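Local coordinates for protein leukotriene A-4 hydrolase (Saccharomyces cerevisiae, PDB 2XQ0) that cleaves di- and tripeptides from the amino end as a zinc-dependent M1-family aminopeptidase and has a low epoxide hydrolase activity in vitro, at residues Y141-L146 and V268-Y273; A126-N131 and Y618-K623. All coordinates share one frame; numbering follows the deposited sequence.

Contacts 1 and 2 lie next to each other, their centres about 7 Å apart, and share one small antiparallel sheet in which strands 127-130 and 141-144 are neighbours. Both strands fall in the N-terminal M1 region. From this sheet, contact 1 reaches the 268-273 loop of the catalytic M1 region, and contact 2 reaches the start of helix 620-629 in the C-terminal region. Along the chain the order is 126-131, 141-146, 268-273, 618-623, so contact 2 encloses contact 1. A side-chain hydrogen bond joins the two contacts. Three regions of the sequence thus meet close to the substrate site.

Contact 1 of 2, residues Y141-L146 and V268-Y273; sequences YVFSQL and VDSYPY. With BES (2-(3-amino-2-hydroxy-4-phenyl-butyrylamino)-4-methyl-pentanoic acid), chain B.
Val-268 CG1 sits over the centre of one face of the Tyr-141 ring, 3.4 Å from its centroid and 4° off the normal, a CH-pi contact. Val-268 CG2 turns to the neighbouring ring, 3.7 Å from Phe-143 CE2. In Phe-143, chi1 of 67° sets CG between the backbone N and the carbonyl carbon, and the ring points toward the loop. Phe-143 CE1 lies at the edge of the Tyr-271 ring, 3.4 Å from Tyr-271 CD1, with the two ring planes at 58°. Gln-145 CG lies 3.7 Å from Tyr-273 CE2. Phenyl atom C12 of the inhibitor bestatin (BES) lies over one face of the Tyr-273 ring, 3.4 Å from Tyr-273 CE1. Here strand 141-144 of the N-terminal M1 region packs on the loop between strands 264-266 and 275-276 of the catalytic region, and both segments run into substrate-binding residues. An alanine in place of Tyr-273 would probably leave the inhibitor's phenyl ring and Gln-145 CG without the aromatic ring they pack on, opening a gap between them. Further out, a water gives a hydrogen bond to Ser-144 O and accepts one from Tyr-271 OH, bridging strand and loop. A type I turn from Val-268 to Tyr-271 shapes the loop, while Tyr-141 OH is hydrogen-bonded to Asn-267 OD1.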
ATOM      1  N   TYR A 141      22.403   0.446  -2.728  1.00 36.15           N
ATOM      2  CA  TYR A 141      21.134  -0.265  -2.724  1.00 33.81           C
ATOM      3  C   TYR A 141      20.184   0.476  -3.627  1.00 25.54           C
ATOM      4  O   TYR A 141      20.265   1.700  -3.755  1.00 28.42           O
ATOM      5  CB  TYR A 141      20.578  -0.276  -1.295  1.00 31.22           C
ATOM      6  CG  TYR A 141      19.409  -1.214  -1.009  1.00 31.43           C
ATOM      7  CD1 TYR A 141      18.103  -0.849  -1.321  1.00 31.69           C
ATOM      8  CD2 TYR A 141      19.613  -2.426  -0.360  1.00 31.06           C
ATOM      9  CE1 TYR A 141      17.035  -1.672  -1.021  1.00 29.25           C
ATOM     10  CE2 TYR A 141      18.557  -3.257  -0.057  1.00 34.87           C
ATOM     11  CZ  TYR A 141      17.267  -2.879  -0.395  1.00 35.37           C
ATOM     12  OH  TYR A 141      16.213  -3.711  -0.099  1.00 30.30           O
ATOM     13  N   VAL A 142      19.285  -0.258  -4.265  1.00 22.92           N
ATOM     14  CA  VAL A 142      18.251   0.371  -5.061  1.00 22.90           C
ATOM     15  C   VAL A 142      16.998  -0.485  -4.961  1.00 23.96           C
ATOM     16  O   VAL A 142      17.085  -1.707  -4.827  1.00 21.97           O
ATOM     17  CB  VAL A 142      18.688   0.491  -6.520  1.00 21.38           C
ATOM     18  CG1 VAL A 142      19.011  -0.904  -7.071  1.00 22.52           C
ATOM     19  CG2 VAL A 142      17.630   1.210  -7.384  1.00 23.02           C
ATOM     20  N   PHE A 143      15.834   0.151  -4.997  1.00 21.24           N
ATOM     21  CA  PHE A 143      14.574  -0.606  -5.038  1.00 17.79           C
ATOM     22  C   PHE A 143      13.554   0.182  -5.820  1.00 19.23           C
ATOM     23  O   PHE A 143      13.655   1.404  -5.915  1.00 23.36           O
ATOM     24  CB  PHE A 143      14.059  -0.918  -3.628  1.00 20.32           C
ATOM     25  CG  PHE A 143      13.630   0.297  -2.849  1.00 20.29           C
ATOM     26  CD1 PHE A 143      12.327   0.770  -2.932  1.00 24.58           C
ATOM     27  CD2 PHE A 143      14.529   0.968  -2.043  1.00 20.97           C
ATOM     28  CE1 PHE A 143      11.949   1.899  -2.210  1.00 24.33           C
ATOM     29  CE2 PHE A 143      14.153   2.071  -1.314  1.00 25.96           C
ATOM     30  CZ  PHE A 143      12.871   2.542  -1.399  1.00 21.78           C
ATOM     31  N   SER A 144      12.568  -0.518  -6.365  1.00 25.23           N
ATOM     32  CA  SER A 144      11.488   0.106  -7.127  1.00 23.46           C
ATOM     33  C   SER A 144      10.184   0.186  -6.348  1.00 18.71           C
ATOM     34  O   SER A 144       9.989  -0.482  -5.324  1.00 17.92           O
ATOM     35  CB  SER A 144      11.240  -0.705  -8.397  1.00 21.35           C
ATOM     36  OG  SER A 144      10.703  -1.964  -8.033  1.00 17.96           O
ATOM     37  N   GLN A 145       9.285   1.023  -6.844  1.00 24.43           N
ATOM     38  CA  GLN A 145       7.912   1.085  -6.369  1.00 21.30           C
ATOM     39  C   GLN A 145       7.135   1.626  -7.568  1.00 20.83           C
ATOM     40  O   GLN A 145       7.303   2.789  -7.941  1.00 18.81           O
ATOM     41  CB  GLN A 145       7.787   2.033  -5.174  1.00 25.31           C
ATOM     42  CG  GLN A 145       6.356   2.487  -4.897  1.00 39.22           C
ATOM     43  CD  GLN A 145       5.441   1.324  -4.578  1.00 46.20           C
ATOM     44  OE1 GLN A 145       5.733   0.523  -3.689  1.00 55.50           O
ATOM     45  NE2 GLN A 145       4.337   1.213  -5.311  1.00 32.94           N
ATOM     46  N   LEU A 146       6.331   0.776  -8.198  1.00 13.93           N
ATOM     47  CA  LEU A 146       5.731   1.117  -9.492  1.00 17.07           C
ATOM     48  C   LEU A 146       4.271   1.560  -9.422  1.00 25.98           C
ATOM     49  O   LEU A 146       3.758   2.240 -10.330  1.00 20.78           O
ATOM     50  CB  LEU A 146       5.889  -0.042 -10.488  1.00 19.04           C
ATOM     51  CG  LEU A 146       7.312  -0.562 -10.673  1.00 20.48           C
ATOM     52  CD1 LEU A 146       7.392  -1.509 -11.876  1.00 15.61           C
ATOM     53  CD2 LEU A 146       8.294   0.588 -10.815  1.00 16.79           C
ATOM     54  N   VAL A 268      15.208  -1.160   3.107  1.00 24.04           N
ATOM     55  CA  VAL A 268      15.999  -0.143   3.799  1.00 31.07           C
ATOM     56  C   VAL A 268      15.084   0.834   4.533  1.00 31.52           C
ATOM     57  O   VAL A 268      13.897   0.938   4.231  1.00 26.75           O
ATOM     58  CB  VAL A 268      16.930   0.629   2.812  1.00 31.43           C
ATOM     59  CG1 VAL A 268      17.983  -0.307   2.232  1.00 33.87           C
ATOM     60  CG2 VAL A 268      16.120   1.267   1.694  1.00 27.79           C
ATOM     61  N   ASP A 269      15.641   1.573   5.482  1.00 31.73           N
ATOM     62  CA  ASP A 269      14.820   2.440   6.324  1.00 38.77           C
ATOM     63  C   ASP A 269      14.092   3.571   5.575  1.00 37.50           C
ATOM     64  O   ASP A 269      13.063   4.051   6.044  1.00 40.54           O
ATOM     65  CB  ASP A 269      15.633   2.954   7.526  1.00 41.10           C
ATOM     66  CG  ASP A 269      16.374   1.828   8.249  1.00 47.04           C
ATOM     67  OD1 ASP A 269      15.803   1.223   9.183  1.00 45.33           O
ATOM     68  OD2 ASP A 269      17.531   1.536   7.873  1.00 59.03           O
ATOM     69  N   SER A 270      14.588   3.958   4.399  1.00 31.82           N
ATOM     70  CA  SER A 270      13.923   4.995   3.592  1.00 32.94           C
ATOM     71  C   SER A 270      12.635   4.540   2.900  1.00 32.45           C
ATOM     72  O   SER A 270      11.922   5.344   2.284  1.00 31.67           O
ATOM     73  CB  SER A 270      14.880   5.554   2.535  1.00 35.28           C
ATOM     74  OG  SER A 270      15.288   4.548   1.622  1.00 34.43           O
ATOM     75  N   TYR A 271      12.323   3.255   2.994  1.00 31.47           N
ATOM     76  CA  TYR A 271      11.139   2.740   2.333  1.00 28.20           C
ATOM     77  C   TYR A 271       9.868   3.478   2.804  1.00 31.78           C
ATOM     78  O   TYR A 271       9.606   3.566   4.004  1.00 34.71           O
ATOM     79  CB  TYR A 271      11.027   1.230   2.541  1.00 27.90           C
ATOM     80  CG  TYR A 271       9.967   0.610   1.670  1.00 30.03           C
ATOM     81  CD1 TYR A 271      10.158   0.485   0.303  1.00 28.89           C
ATOM     82  CD2 TYR A 271       8.779   0.146   2.215  1.00 32.22           C
ATOM     83  CE1 TYR A 271       9.192  -0.074  -0.502  1.00 28.23           C
ATOM     84  CE2 TYR A 271       7.803  -0.407   1.421  1.00 26.14           C
ATOM     85  CZ  TYR A 271       8.015  -0.514   0.064  1.00 29.75           C
ATOM     86  OH  TYR A 271       7.047  -1.069  -0.719  1.00 31.42           O
ATOM     87  N   PRO A 272       9.073   4.006   1.858  1.00 34.16           N
ATOM     88  CA  PRO A 272       7.995   4.951   2.189  1.00 36.15           C
ATOM     89  C   PRO A 272       6.608   4.348   2.442  1.00 35.80           C
ATOM     90  O   PRO A 272       5.735   5.058   2.941  1.00 39.63           O
ATOM     91  CB  PRO A 272       7.945   5.848   0.947  1.00 38.72           C
ATOM     92  CG  PRO A 272       8.325   4.913  -0.174  1.00 39.78           C
ATOM     93  CD  PRO A 272       9.263   3.876   0.401  1.00 39.13           C
ATOM     94  N   TYR A 273       6.390   3.084   2.095  1.00 27.51           N
ATOM     95  CA  TYR A 273       5.095   2.464   2.340  1.00 24.64           C
ATOM     96  C   TYR A 273       5.238   1.419   3.422  1.00 21.83           C
ATOM     97  O   TYR A 273       6.348   1.150   3.877  1.00 30.34           O
ATOM     98  CB  TYR A 273       4.520   1.875   1.049  1.00 33.96           C
ATOM     99  CG  TYR A 273       4.341   2.929  -0.021  1.00 47.19           C
ATOM    100  CD1 TYR A 273       3.165   3.651  -0.122  1.00 56.14           C
ATOM    101  CD2 TYR A 273       5.368   3.227  -0.905  1.00 50.20           C
ATOM    102  CE1 TYR A 273       3.009   4.631  -1.084  1.00 64.29           C
ATOM    103  CE2 TYR A 273       5.224   4.201  -1.866  1.00 58.03           C
ATOM    104  CZ  TYR A 273       4.043   4.902  -1.955  1.00 66.91           C
ATOM    105  OH  TYR A 273       3.900   5.877  -2.920  1.00 68.11           O
TER
HETATM  106  N2  BES B 901       0.501  -1.336  -2.690  1.00 46.76           N
HETATM  107  C1  BES B 901      -0.208  -0.749  -1.572  1.00 45.88           C
HETATM  108  C6  BES B 901       0.374   0.627  -1.242  1.00 46.67           C
HETATM  109  C7  BES B 901       0.167   1.572  -2.404  1.00 48.03           C
HETATM  110  C8  BES B 901      -1.078   1.647  -3.018  1.00 45.10           C
HETATM  111  C12 BES B 901       1.221   2.351  -2.872  1.00 51.51           C
HETATM  112  C9  BES B 901      -1.273   2.509  -4.091  1.00 44.27           C
HETATM  113  C11 BES B 901       1.025   3.213  -3.948  1.00 49.59           C
HETATM  114  C10 BES B 901      -0.223   3.294  -4.557  1.00 44.60           C
HETATM  115  C2  BES B 901      -0.143  -1.657  -0.337  1.00 44.93           C
HETATM  116  O2  BES B 901      -0.646  -2.985  -0.542  1.00 32.40           O
HETATM  117  C3  BES B 901      -0.930  -0.988   0.740  1.00 47.59           C
HETATM  118  O3  BES B 901      -2.162  -0.934   0.701  1.00 38.26           O
HETATM  119  N1  BES B 901      -0.119  -0.481   1.659  1.00 55.01           N
HETATM  120  C4  BES B 901      -0.468   0.248   2.861  1.00 58.17           C
HETATM  121  C13 BES B 901      -0.429  -0.823   3.945  1.00 51.78           C
HETATM  122  C14 BES B 901      -1.710  -0.879   4.767  1.00 54.64           C
HETATM  123  C15 BES B 901      -1.843  -2.243   5.436  1.00 48.21           C
HETATM  124  C16 BES B 901      -2.944  -0.556   3.928  1.00 59.03           C
HETATM  125  C5  BES B 901       0.644   1.228   3.104  1.00 58.04           C
HETATM  126  O1  BES B 901       0.401   2.275   3.743  1.00 58.99           O
HETATM  127  O4  BES B 901       1.782   0.958   2.644  1.00 49.54           O
HETATM  128  O   HOH W   1       7.928  -1.224  -3.729  1.00 24.71           O

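Contact 2 of 2, residues A126-N131 and Y618-K623; sequences ALQWLN and YHPICK
Gln-128 carries the tight part of this contact, reaching from its strand to the backbone and ring of His-619. Its CG is anti to the backbone N (chi1 -172°) and the chain stays extended beyond it, the amide passing the imidazole to approach the residue before. On the way Gln-128 CB passes 3.5 Å from His-619 CD2. Gln-128 OE1 then comes 3.3 Å from the same His-619 CD2, with the amide and ring planes 76° apart. At the end, Gln-128 NE2 is 3.4 Å from Tyr-618 O, but the angle is too poor for a hydrogen bond. Gln-128 OE1 is hydrogen-bonded to Ser-270 OG, in the loop that packs on strand 141-144. His-619 stands at the N-cap of helix 620-629, and its ring serves as the cap: His-619 ND1 accepts from Ile-621 N at 3.2 Å, nearly straight at 171°, with the donor close to the ring plane. This bond, with Pro-620 CD over one face of the ring, would hold the imidazole's rotation. The other ring nitrogen, His-619 NE2, is buried by the contact and has no polar partner in the model. Lys-623 N bonds to His-619 O in the first turn of the helix. The C-terminal helical region thereby sets a capped helix start against strand 127-130, at the edge of a small antiparallel sheet of the N-terminal region. The looser side is at Pro-620, which is exposed to solvent. Pro-620 CD rests 3.8 Å from Gln-128 CG, and Pro-620 CG comes no closer than 4.2 Å to Leu-127 O. His-619 also packs on Pro-272 of the substrate-binding loop, while the hydroxyl of Tyr-618 bonds to Leu-583 O and Tyr-596 OH.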
ATOM      1  N   ALA A 126      10.584   5.771 -10.651  1.00 16.76           N
ATOM      2  CA  ALA A 126      10.311   4.398 -10.203  1.00 20.80           C
ATOM      3  C   ALA A 126      11.316   3.877  -9.146  1.00 28.10           C
ATOM      4  O   ALA A 126      11.025   2.928  -8.404  1.00 29.87           O
ATOM      5  CB  ALA A 126      10.237   3.460 -11.407  1.00 19.93           C
ATOM      6  N   LEU A 127      12.479   4.520  -9.043  1.00 19.96           N
ATOM      7  CA  LEU A 127      13.567   3.948  -8.266  1.00 15.43           C
ATOM      8  C   LEU A 127      14.046   4.881  -7.181  1.00 23.29           C
ATOM      9  O   LEU A 127      14.003   6.106  -7.333  1.00 25.32           O
ATOM     10  CB  LEU A 127      14.753   3.593  -9.184  1.00 20.15           C
ATOM     11  CG  LEU A 127      14.443   2.548 -10.270  1.00 25.65           C
ATOM     12  CD1 LEU A 127      15.556   2.509 -11.340  1.00 24.82           C
ATOM     13  CD2 LEU A 127      14.198   1.153  -9.668  1.00 19.47           C
ATOM     14  N   GLN A 128      14.499   4.304  -6.076  1.00 20.20           N
ATOM     15  CA  GLN A 128      15.326   5.054  -5.146  1.00 28.88           C
ATOM     16  C   GLN A 128      16.715   4.395  -5.059  1.00 34.48           C
ATOM     17  O   GLN A 128      16.828   3.167  -4.936  1.00 24.99           O
ATOM     18  CB  GLN A 128      14.701   5.176  -3.748  1.00 23.77           C
ATOM     19  CG  GLN A 128      15.531   6.155  -2.853  1.00 25.79           C
ATOM     20  CD  GLN A 128      15.146   6.145  -1.376  1.00 32.56           C
ATOM     21  OE1 GLN A 128      14.281   5.384  -0.943  1.00 29.96           O
ATOM     22  NE2 GLN A 128      15.795   7.004  -0.595  1.00 42.32           N
ATOM     23  N   TRP A 129      17.766   5.209  -5.151  1.00 29.09           N
ATOM     24  CA  TRP A 129      19.138   4.704  -5.055  1.00 27.82           C
ATOM     25  C   TRP A 129      19.757   5.183  -3.772  1.00 28.17           C
ATOM     26  O   TRP A 129      19.649   6.360  -3.444  1.00 28.76           O
ATOM     27  CB  TRP A 129      20.004   5.217  -6.218  1.00 22.95           C
ATOM     28  CG  TRP A 129      19.505   4.825  -7.581  1.00 23.26           C
ATOM     29  CD1 TRP A 129      18.580   5.477  -8.333  1.00 26.09           C
ATOM     30  CD2 TRP A 129      19.918   3.686  -8.347  1.00 25.01           C
ATOM     31  NE1 TRP A 129      18.385   4.813  -9.527  1.00 24.90           N
ATOM     32  CE2 TRP A 129      19.194   3.711  -9.558  1.00 23.65           C
ATOM     33  CE3 TRP A 129      20.829   2.647  -8.124  1.00 25.77           C
ATOM     34  CZ2 TRP A 129      19.353   2.742 -10.544  1.00 26.05           C
ATOM     35  CZ3 TRP A 129      20.987   1.683  -9.107  1.00 28.90           C
ATOM     36  CH2 TRP A 129      20.254   1.744 -10.308  1.00 25.57           C
ATOM     37  N   LEU A 130      20.412   4.275  -3.053  1.00 28.05           N
ATOM     38  CA  LEU A 130      21.223   4.639  -1.900  1.00 33.13           C
ATOM     39  C   LEU A 130      22.682   4.278  -2.137  1.00 34.05           C
ATOM     40  O   LEU A 130      22.979   3.199  -2.651  1.00 35.15           O
ATOM     41  CB  LEU A 130      20.719   3.926  -0.641  1.00 36.65           C
ATOM     42  CG  LEU A 130      19.370   4.398  -0.103  1.00 37.25           C
ATOM     43  CD1 LEU A 130      18.243   3.567  -0.681  1.00 29.28           C
ATOM     44  CD2 LEU A 130      19.348   4.315   1.404  1.00 40.88           C
ATOM     45  N   ASN A 131      23.590   5.175  -1.766  1.00 40.43           N
ATOM     46  CA  ASN A 131      25.026   4.890  -1.836  1.00 47.16           C
ATOM     47  C   ASN A 131      25.582   4.258  -0.553  1.00 46.57           C
ATOM     48  O   ASN A 131      24.881   4.177   0.456  1.00 44.46           O
ATOM     49  CB  ASN A 131      25.814   6.153  -2.192  1.00 52.50           C
ATOM     50  CG  ASN A 131      25.649   7.257  -1.162  1.00 56.34           C
ATOM     51  OD1 ASN A 131      25.709   7.010   0.043  1.00 54.66           O
ATOM     52  ND2 ASN A 131      25.445   8.482  -1.633  1.00 58.01           N
ATOM     53  N   TYR A 618      15.374  10.563   2.512  1.00 60.12           N
ATOM     54  CA  TYR A 618      14.025  10.044   2.311  1.00 58.60           C
ATOM     55  C   TYR A 618      13.774   9.645   0.850  1.00 56.19           C
ATOM     56  O   TYR A 618      14.467  10.118  -0.046  1.00 55.07           O
ATOM     57  CB  TYR A 618      12.992  11.079   2.781  1.00 57.46           C
ATOM     58  CG  TYR A 618      13.161  11.521   4.227  1.00 55.49           C
ATOM     59  CD1 TYR A 618      13.325  12.863   4.554  1.00 57.95           C
ATOM     60  CD2 TYR A 618      13.155  10.593   5.264  1.00 51.15           C
ATOM     61  CE1 TYR A 618      13.472  13.267   5.878  1.00 62.75           C
ATOM     62  CE2 TYR A 618      13.303  10.986   6.588  1.00 53.30           C
ATOM     63  CZ  TYR A 618      13.461  12.322   6.890  1.00 63.66           C
ATOM     64  OH  TYR A 618      13.608  12.712   8.204  1.00 65.48           O
ATOM     65  N   HIS A 619      12.793   8.769   0.613  1.00 55.11           N
ATOM     66  CA  HIS A 619      12.403   8.405  -0.755  1.00 46.80           C
ATOM     67  C   HIS A 619      11.959   9.666  -1.472  1.00 53.20           C
ATOM     68  O   HIS A 619      11.418  10.576  -0.837  1.00 61.81           O
ATOM     69  CB  HIS A 619      11.255   7.376  -0.759  1.00 45.30           C
ATOM     70  CG  HIS A 619      11.008   6.745  -2.102  1.00 44.18           C
ATOM     71  ND1 HIS A 619      10.298   7.372  -3.103  1.00 44.71           N
ATOM     72  CD2 HIS A 619      11.390   5.549  -2.607  1.00 41.41           C
ATOM     73  CE1 HIS A 619      10.254   6.591  -4.169  1.00 42.43           C
ATOM     74  NE2 HIS A 619      10.912   5.479  -3.895  1.00 34.08           N
ATOM     75  N   PRO A 620      12.189   9.734  -2.793  1.00 55.96           N
ATOM     76  CA  PRO A 620      11.763  10.904  -3.573  1.00 64.50           C
ATOM     77  C   PRO A 620      10.333  11.363  -3.279  1.00 65.36           C
ATOM     78  O   PRO A 620      10.090  12.571  -3.171  1.00 64.58           O
ATOM     79  CB  PRO A 620      11.847  10.401  -5.011  1.00 59.09           C
ATOM     80  CG  PRO A 620      12.951   9.426  -4.986  1.00 58.24           C
ATOM     81  CD  PRO A 620      12.893   8.746  -3.634  1.00 50.03           C
ATOM     82  N   ILE A 621       9.408  10.411  -3.160  1.00 65.23           N
ATOM     83  CA  ILE A 621       8.004  10.716  -2.903  1.00 61.13           C
ATOM     84  C   ILE A 621       7.830  11.383  -1.555  1.00 58.34           C
ATOM     85  O   ILE A 621       7.237  12.456  -1.446  1.00 59.56           O
ATOM     86  CB  ILE A 621       7.145   9.441  -2.894  1.00 60.68           C
ATOM     87  CG1 ILE A 621       7.502   8.528  -4.071  1.00 59.05           C
ATOM     88  CG2 ILE A 621       5.678   9.820  -2.915  1.00 70.73           C
ATOM     89  CD1 ILE A 621       6.970   8.985  -5.401  1.00 54.35           C
ATOM     90  N   CYS A 622       8.345  10.729  -0.521  1.00 54.98           N
ATOM     91  CA  CYS A 622       8.292  11.276   0.827  1.00 56.42           C
ATOM     92  C   CYS A 622       8.992  12.641   0.935  1.00 64.75           C
ATOM     93  O   CYS A 622       8.515  13.521   1.652  1.00 69.49           O
ATOM     94  CB  CYS A 622       8.873  10.275   1.820  1.00 46.09           C
ATOM     95  SG  CYS A 622       8.938  10.874   3.502  1.00 56.22           S
ATOM     96  N   LYS A 623      10.106  12.830   0.224  1.00 62.70           N
ATOM     97  CA  LYS A 623      10.770  14.136   0.228  1.00 62.48           C
ATOM     98  C   LYS A 623       9.875  15.197  -0.416  1.00 67.48           C
ATOM     99  O   LYS A 623       9.782  16.331   0.074  1.00 67.47           O
ATOM    100  CB  LYS A 623      12.136  14.089  -0.475  1.00 58.20           C
ATOM    101  CG  LYS A 623      12.940  15.387  -0.357  1.00 60.99           C
ATOM    102  CD  LYS A 623      14.270  15.310  -1.116  1.00 68.85           C
ATOM    103  CE  LYS A 623      14.940  16.685  -1.212  1.00 73.17           C
ATOM    104  NZ  LYS A 623      16.046  16.733  -2.230  1.00 79.51           N
TER